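Local structure of 350aa long hypothetical aspartate-semialdehyde dehydrogenase (Sulfolobus tokodaii, 2EP5) at residues I120-I124 against A154-M158; S304-V308 against V330-I336. The protein probably reduces malonyl-CoA to malonate semialdehyde with NADPH, as a member of the aspartate-semialdehyde dehydrogenase family. All blocks are in the same frame, centred on the assembly; numbering follows the deposited sequence.

Contact 1. Residues I120-I124 against A154-M158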
ATOM      1  N   ILE A 120      17.955 -16.641 -25.534  1.00 21.36           N
ATOM      2  CA  ILE A 120      18.461 -17.465 -24.455  1.00 22.38           C
ATOM      3  C   ILE A 120      18.020 -17.278 -23.017  1.00 23.98           C
ATOM      4  O   ILE A 120      17.872 -16.166 -22.518  1.00 23.27           O
ATOM      5  CB  ILE A 120      20.013 -17.440 -24.439  1.00 21.78           C
ATOM      6  CG1 ILE A 120      20.560 -17.817 -25.821  1.00 22.11           C
ATOM      7  CG2 ILE A 120      20.549 -18.418 -23.391  1.00 19.80           C
ATOM      8  CD1 ILE A 120      20.129 -19.189 -26.302  1.00 21.91           C
ATOM      9  N   ASN A 121      17.817 -18.427 -22.379  1.00 25.57           N
ATOM     10  CA  ASN A 121      17.505 -18.562 -20.966  1.00 28.47           C
ATOM     11  C   ASN A 121      18.400 -19.775 -20.724  1.00 28.41           C
ATOM     12  O   ASN A 121      17.988 -20.921 -20.925  1.00 27.04           O
ATOM     13  CB  ASN A 121      16.034 -18.905 -20.707  1.00 28.20           C
ATOM     14  CG  ASN A 121      15.675 -18.786 -19.229  1.00 30.11           C
ATOM     15  OD1 ASN A 121      16.557 -18.579 -18.391  1.00 26.73           O
ATOM     16  ND2 ASN A 121      14.388 -18.916 -18.902  1.00 29.20           N
ATOM     17  N   PRO A 122      19.656 -19.523 -20.311  1.00 29.45           N
ATOM     18  CA  PRO A 122      20.714 -20.504 -20.031  1.00 28.82           C
ATOM     19  C   PRO A 122      20.300 -21.960 -19.787  1.00 28.16           C
ATOM     20  O   PRO A 122      20.523 -22.826 -20.632  1.00 28.25           O
ATOM     21  CB  PRO A 122      21.442 -19.881 -18.848  1.00 30.14           C
ATOM     22  CG  PRO A 122      21.396 -18.431 -19.188  1.00 28.67           C
ATOM     23  CD  PRO A 122      19.955 -18.248 -19.628  1.00 28.78           C
ATOM     24  N   GLU A 123      19.711 -22.227 -18.629  1.00 27.37           N
ATOM     25  CA  GLU A 123      19.289 -23.578 -18.281  1.00 27.56           C
ATOM     26  C   GLU A 123      18.342 -24.207 -19.301  1.00 27.51           C
ATOM     27  O   GLU A 123      18.421 -25.398 -19.586  1.00 28.41           O
ATOM     28  CB  GLU A 123      18.605 -23.584 -16.905  1.00 27.00           C
ATOM     29  CG  GLU A 123      19.521 -23.282 -15.721  1.00 26.67           C
ATOM     30  CD  GLU A 123      19.681 -21.797 -15.437  1.00 26.43           C
ATOM     31  OE1 GLU A 123      19.437 -20.978 -16.343  1.00 29.10           O
ATOM     32  OE2 GLU A 123      20.070 -21.445 -14.307  1.00 24.06           O
ATOM     33  N   ILE A 124      17.456 -23.400 -19.860  1.00 28.96           N
ATOM     34  CA  ILE A 124      16.461 -23.896 -20.798  1.00 29.60           C
ATOM     35  C   ILE A 124      16.917 -24.242 -22.222  1.00 29.87           C
ATOM     36  O   ILE A 124      16.600 -25.322 -22.726  1.00 28.79           O
ATOM     37  CB  ILE A 124      15.281 -22.899 -20.880  1.00 29.69           C
ATOM     38  CG1 ILE A 124      14.826 -22.521 -19.467  1.00 30.78           C
ATOM     39  CG2 ILE A 124      14.120 -23.512 -21.642  1.00 30.83           C
ATOM     40  CD1 ILE A 124      14.455 -23.709 -18.595  1.00 30.58           C
ATOM     41  N   ALA A 154      10.689 -15.602 -19.324  1.00 19.98           N
ATOM     42  CA  ALA A 154      11.856 -16.249 -18.740  1.00 19.76           C
ATOM     43  C   ALA A 154      11.454 -17.045 -17.505  1.00 21.11           C
ATOM     44  O   ALA A 154      11.818 -18.211 -17.357  1.00 21.80           O
ATOM     45  CB  ALA A 154      12.893 -15.206 -18.366  1.00 19.98           C
ATOM     46  N   ILE A 155      10.690 -16.411 -16.621  1.00 21.36           N
ATOM     47  CA  ILE A 155      10.256 -17.066 -15.400  1.00 21.38           C
ATOM     48  C   ILE A 155       9.340 -18.260 -15.689  1.00 20.68           C
ATOM     49  O   ILE A 155       9.544 -19.351 -15.156  1.00 18.43           O
ATOM     50  CB  ILE A 155       9.549 -16.048 -14.461  1.00 22.27           C
ATOM     51  CG1 ILE A 155      10.550 -14.953 -14.056  1.00 22.81           C
ATOM     52  CG2 ILE A 155       9.006 -16.758 -13.213  1.00 19.47           C
ATOM     53  CD1 ILE A 155       9.945 -13.785 -13.295  1.00 21.47           C
ATOM     54  N   MET A 156       8.345 -18.056 -16.546  1.00 21.75           N
ATOM     55  CA  MET A 156       7.404 -19.120 -16.898  1.00 21.96           C
ATOM     56  C   MET A 156       8.050 -20.334 -17.570  1.00 23.47           C
ATOM     57  O   MET A 156       7.615 -21.469 -17.363  1.00 24.23           O
ATOM     58  CB  MET A 156       6.323 -18.576 -17.829  1.00 23.92           C
ATOM     59  CG  MET A 156       5.482 -17.457 -17.252  1.00 24.92           C
ATOM     60  SD  MET A 156       4.760 -17.851 -15.645  1.00 30.41           S
ATOM     61  CE  MET A 156       5.128 -16.308 -14.752  1.00 28.33           C
ATOM     62  N   SER A 157       9.084 -20.102 -18.376  1.00 23.56           N
ATOM     63  CA  SER A 157       9.745 -21.189 -19.088  1.00 23.11           C
ATOM     64  C   SER A 157      10.454 -22.197 -18.195  1.00 24.98           C
ATOM     65  O   SER A 157      10.586 -23.364 -18.564  1.00 25.26           O
ATOM     66  CB  SER A 157      10.742 -20.628 -20.108  1.00 23.37           C
ATOM     67  OG  SER A 157      11.822 -19.956 -19.482  1.00 24.21           O
ATOM     68  N   MET A 158      10.900 -21.759 -17.020  1.00 25.50           N
ATOM     69  CA  MET A 158      11.614 -22.643 -16.105  1.00 25.25           C
ATOM     70  C   MET A 158      10.865 -23.935 -15.768  1.00 25.04           C
ATOM     71  O   MET A 158      11.393 -25.029 -15.961  1.00 25.72           O
ATOM     72  CB  MET A 158      11.968 -21.902 -14.813  1.00 25.97           C
ATOM     73  CG  MET A 158      12.837 -20.675 -15.026  1.00 29.47           C
ATOM     74  SD  MET A 158      14.426 -21.089 -15.758  1.00 34.39           S
ATOM     75  CE  MET A 158      15.391 -21.487 -14.298  1.00 34.93           C
TER
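Loop residues I120 and N121 run into the short helix 122-125, and this turn of chain lies against one side of helix 151-160. The backbones come closest at two points, with CA atoms 6.5 Å apart for N121 and A154 and 6.9 Å apart for I124 and M158. N121, E123 and I124 all aim their CA-to-CB bonds at the helix, while I155 and M156 point away from 120-124; their side chains touch H244 and I248 of strand 244-251. The amide of N121 does the polar work: ND2 makes a weak hydrogen bond to the carbonyl O of A154 (3.1 Å) and lies 2.8 Å from OG of S157. That hydroxyl turns back on its own helix and donates to A154 O at 2.7 Å from OG. I124 CD1 and M158 SD form the apolar pair, at 3.9 Å, and M158 CE touches the E123 carboxylate more loosely, 4.4 Å from CD. E123 OE1 forms a salt bridge with R331, and OE2 accepts from Q273. Buried, with OD1 hydrogen-bonded to R331 and ND2 weakly bonded to A154 O, the N121 amide connects R331 to the helix that carries C151, the predicted acyl-thioester nucleophile, about one turn earlier.

Contact 2. Residues S304-V308 against V330-I336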
ATOM      1  N   SER A 304      19.768 -15.319  -4.705  1.00 25.06           N
ATOM      2  CA  SER A 304      20.088 -14.039  -5.310  1.00 27.47           C
ATOM      3  C   SER A 304      19.099 -13.604  -6.382  1.00 27.32           C
ATOM      4  O   SER A 304      19.351 -12.640  -7.106  1.00 27.94           O
ATOM      5  CB  SER A 304      21.496 -14.083  -5.895  1.00 29.14           C
ATOM      6  OG  SER A 304      22.407 -14.530  -4.909  1.00 33.06           O
ATOM      7  N   GLY A 305      17.973 -14.304  -6.474  1.00 26.16           N
ATOM      8  CA  GLY A 305      16.973 -13.950  -7.465  1.00 25.35           C
ATOM      9  C   GLY A 305      17.151 -14.661  -8.795  1.00 24.93           C
ATOM     10  O   GLY A 305      16.559 -14.261  -9.800  1.00 24.26           O
ATOM     11  N   MET A 306      17.968 -15.709  -8.807  1.00 23.27           N
ATOM     12  CA  MET A 306      18.206 -16.476 -10.023  1.00 24.47           C
ATOM     13  C   MET A 306      17.402 -17.768 -10.033  1.00 24.65           C
ATOM     14  O   MET A 306      17.295 -18.436 -11.058  1.00 25.94           O
ATOM     15  CB  MET A 306      19.694 -16.801 -10.181  1.00 23.20           C
ATOM     16  CG  MET A 306      20.491 -15.672 -10.803  1.00 23.49           C
ATOM     17  SD  MET A 306      19.721 -15.138 -12.346  1.00 22.73           S
ATOM     18  CE  MET A 306      20.258 -16.431 -13.454  1.00 20.15           C
ATOM     19  N   ALA A 307      16.834 -18.114  -8.887  1.00 24.27           N
ATOM     20  CA  ALA A 307      16.043 -19.325  -8.782  1.00 25.22           C
ATOM     21  C   ALA A 307      14.558 -18.971  -8.737  1.00 24.55           C
ATOM     22  O   ALA A 307      14.170 -17.957  -8.161  1.00 25.72           O
ATOM     23  CB  ALA A 307      16.446 -20.104  -7.519  1.00 25.04           C
ATOM     24  N   VAL A 308      13.733 -19.793  -9.371  1.00 22.45           N
ATOM     25  CA  VAL A 308      12.294 -19.565  -9.355  1.00 21.48           C
ATOM     26  C   VAL A 308      11.707 -20.523  -8.325  1.00 21.35           C
ATOM     27  O   VAL A 308      12.240 -21.614  -8.104  1.00 22.14           O
ATOM     28  CB  VAL A 308      11.645 -19.855 -10.722  1.00 20.54           C
ATOM     29  CG1 VAL A 308      12.226 -18.933 -11.779  1.00 16.37           C
ATOM     30  CG2 VAL A 308      11.848 -21.317 -11.088  1.00 17.50           C
ATOM     31  N   VAL A 330      16.175  -9.975 -11.924  1.00 23.70           N
ATOM     32  CA  VAL A 330      17.346 -10.838 -11.993  1.00 24.19           C
ATOM     33  C   VAL A 330      17.133 -11.980 -12.988  1.00 24.18           C
ATOM     34  O   VAL A 330      17.645 -11.950 -14.113  1.00 24.76           O
ATOM     35  CB  VAL A 330      17.657 -11.399 -10.573  1.00 22.64           C
ATOM     36  CG1 VAL A 330      18.874 -12.294 -10.600  1.00 21.25           C
ATOM     37  CG2 VAL A 330      17.884 -10.240  -9.616  1.00 19.21           C
ATOM     38  N   ARG A 331      16.377 -12.986 -12.573  1.00 24.49           N
ATOM     39  CA  ARG A 331      16.082 -14.118 -13.438  1.00 23.17           C
ATOM     40  C   ARG A 331      15.456 -13.609 -14.734  1.00 22.83           C
ATOM     41  O   ARG A 331      15.715 -14.138 -15.813  1.00 23.47           O
ATOM     42  CB  ARG A 331      15.088 -15.057 -12.762  1.00 23.41           C
ATOM     43  CG  ARG A 331      14.839 -16.329 -13.545  1.00 23.98           C
ATOM     44  CD  ARG A 331      16.025 -17.241 -13.359  1.00 26.77           C
ATOM     45  NE  ARG A 331      16.449 -17.879 -14.591  1.00 25.36           N
ATOM     46  CZ  ARG A 331      17.467 -18.723 -14.664  1.00 26.34           C
ATOM     47  NH1 ARG A 331      18.158 -19.024 -13.575  1.00 25.04           N
ATOM     48  NH2 ARG A 331      17.788 -19.275 -15.823  1.00 29.26           N
ATOM     49  N   GLY A 332      14.634 -12.573 -14.611  1.00 20.57           N
ATOM     50  CA  GLY A 332      13.946 -12.031 -15.763  1.00 20.29           C
ATOM     51  C   GLY A 332      14.676 -11.027 -16.626  1.00 21.47           C
ATOM     52  O   GLY A 332      14.132 -10.616 -17.646  1.00 21.59           O
ATOM     53  N   ALA A 333      15.882 -10.618 -16.231  1.00 21.92           N
ATOM     54  CA  ALA A 333      16.641  -9.645 -17.014  1.00 20.50           C
ATOM     55  C   ALA A 333      18.146  -9.635 -16.740  1.00 21.37           C
ATOM     56  O   ALA A 333      18.900 -10.321 -17.434  1.00 22.42           O
ATOM     57  CB  ALA A 333      16.068  -8.248 -16.807  1.00 19.56           C
ATOM     58  N   ALA A 334      18.574  -8.865 -15.735  1.00 20.02           N
ATOM     59  CA  ALA A 334      19.993  -8.730 -15.377  1.00 20.78           C
ATOM     60  C   ALA A 334      20.779 -10.032 -15.267  1.00 21.41           C
ATOM     61  O   ALA A 334      21.775 -10.229 -15.966  1.00 23.59           O
ATOM     62  CB  ALA A 334      20.132  -7.947 -14.073  1.00 21.01           C
ATOM     63  N   GLY A 335      20.331 -10.915 -14.382  1.00 20.67           N
ATOM     64  CA  GLY A 335      21.010 -12.175 -14.181  1.00 19.65           C
ATOM     65  C   GLY A 335      21.084 -13.107 -15.375  1.00 21.68           C
ATOM     66  O   GLY A 335      22.101 -13.778 -15.556  1.00 23.16           O
ATOM     67  N   ILE A 336      20.037 -13.176 -16.196  1.00 21.38           N
ATOM     68  CA  ILE A 336      20.107 -14.089 -17.339  1.00 21.54           C
ATOM     69  C   ILE A 336      21.001 -13.573 -18.460  1.00 19.05           C
ATOM     70  O   ILE A 336      21.574 -14.361 -19.199  1.00 18.72           O
ATOM     71  CB  ILE A 336      18.714 -14.427 -17.931  1.00 19.88           C
ATOM     72  CG1 ILE A 336      17.911 -13.158 -18.162  1.00 18.73           C
ATOM     73  CG2 ILE A 336      17.996 -15.388 -17.026  1.00 22.25           C
ATOM     74  CD1 ILE A 336      16.679 -13.394 -18.974  1.00 22.75           C
TER
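This is a buried contact between the turn after helix 302-305, which leads into strand 308-316, and the turn and first residues of helix 334-347, which follow strand 319-326. Residues V330 to A333 form a type I beta turn, with A333 at the N-cap of that last helix. The CA atoms of M306 and R331 are 4.7 Å apart, and R331 N makes a weak hydrogen bond to G305 O (3.1 Å). Glycine fits at 305: with phi/psi of 90/15, a CB would press on the preceding carbonyl and on V330 CG2. M306 contributes most to the packing. Its SD lies 3.4 Å from V330 CG1 and 3.7 Å from G335 CA, where a side chain on G335 would collide with it, and its CE sits over one face of the R331 guanidinium, 3.3 Å from NH1. R331 NH1 donates to M306 O at 2.7 Å, although that oxygen is less surely placed. NH2 instead goes to E123 and N121. The buried guanidinium thus has its charge met by the carboxylate of E123 in a salt bridge, with further hydrogen bonds to N121 and, less surely, M306 O, while M306 CE packs on one face.

Along the chain the two contacts come in series, contact 1 closing before contact 2 opens, yet their centres are only 10 Å apart and they touch. R331 of contact 2 is the bridge: its NH2 forms a salt bridge with E123 OE1 (2.4 Å) and probably a hydrogen bond with N121 OD1 (2.9 Å), while M158 CE packs 3.5 Å from R331 CZ. M158 CG also meets V308 CG1 at 3.7 Å. Contact 1 sets 120-124 against helix 151-160; contact 2 lies at one end of the mixed sheet, beside the start of helix 334-347. The R331 links to E123 and N121 are consistent with joining the NAD-binding part to the dimerisation part near the predicted catalytic C151 and H244.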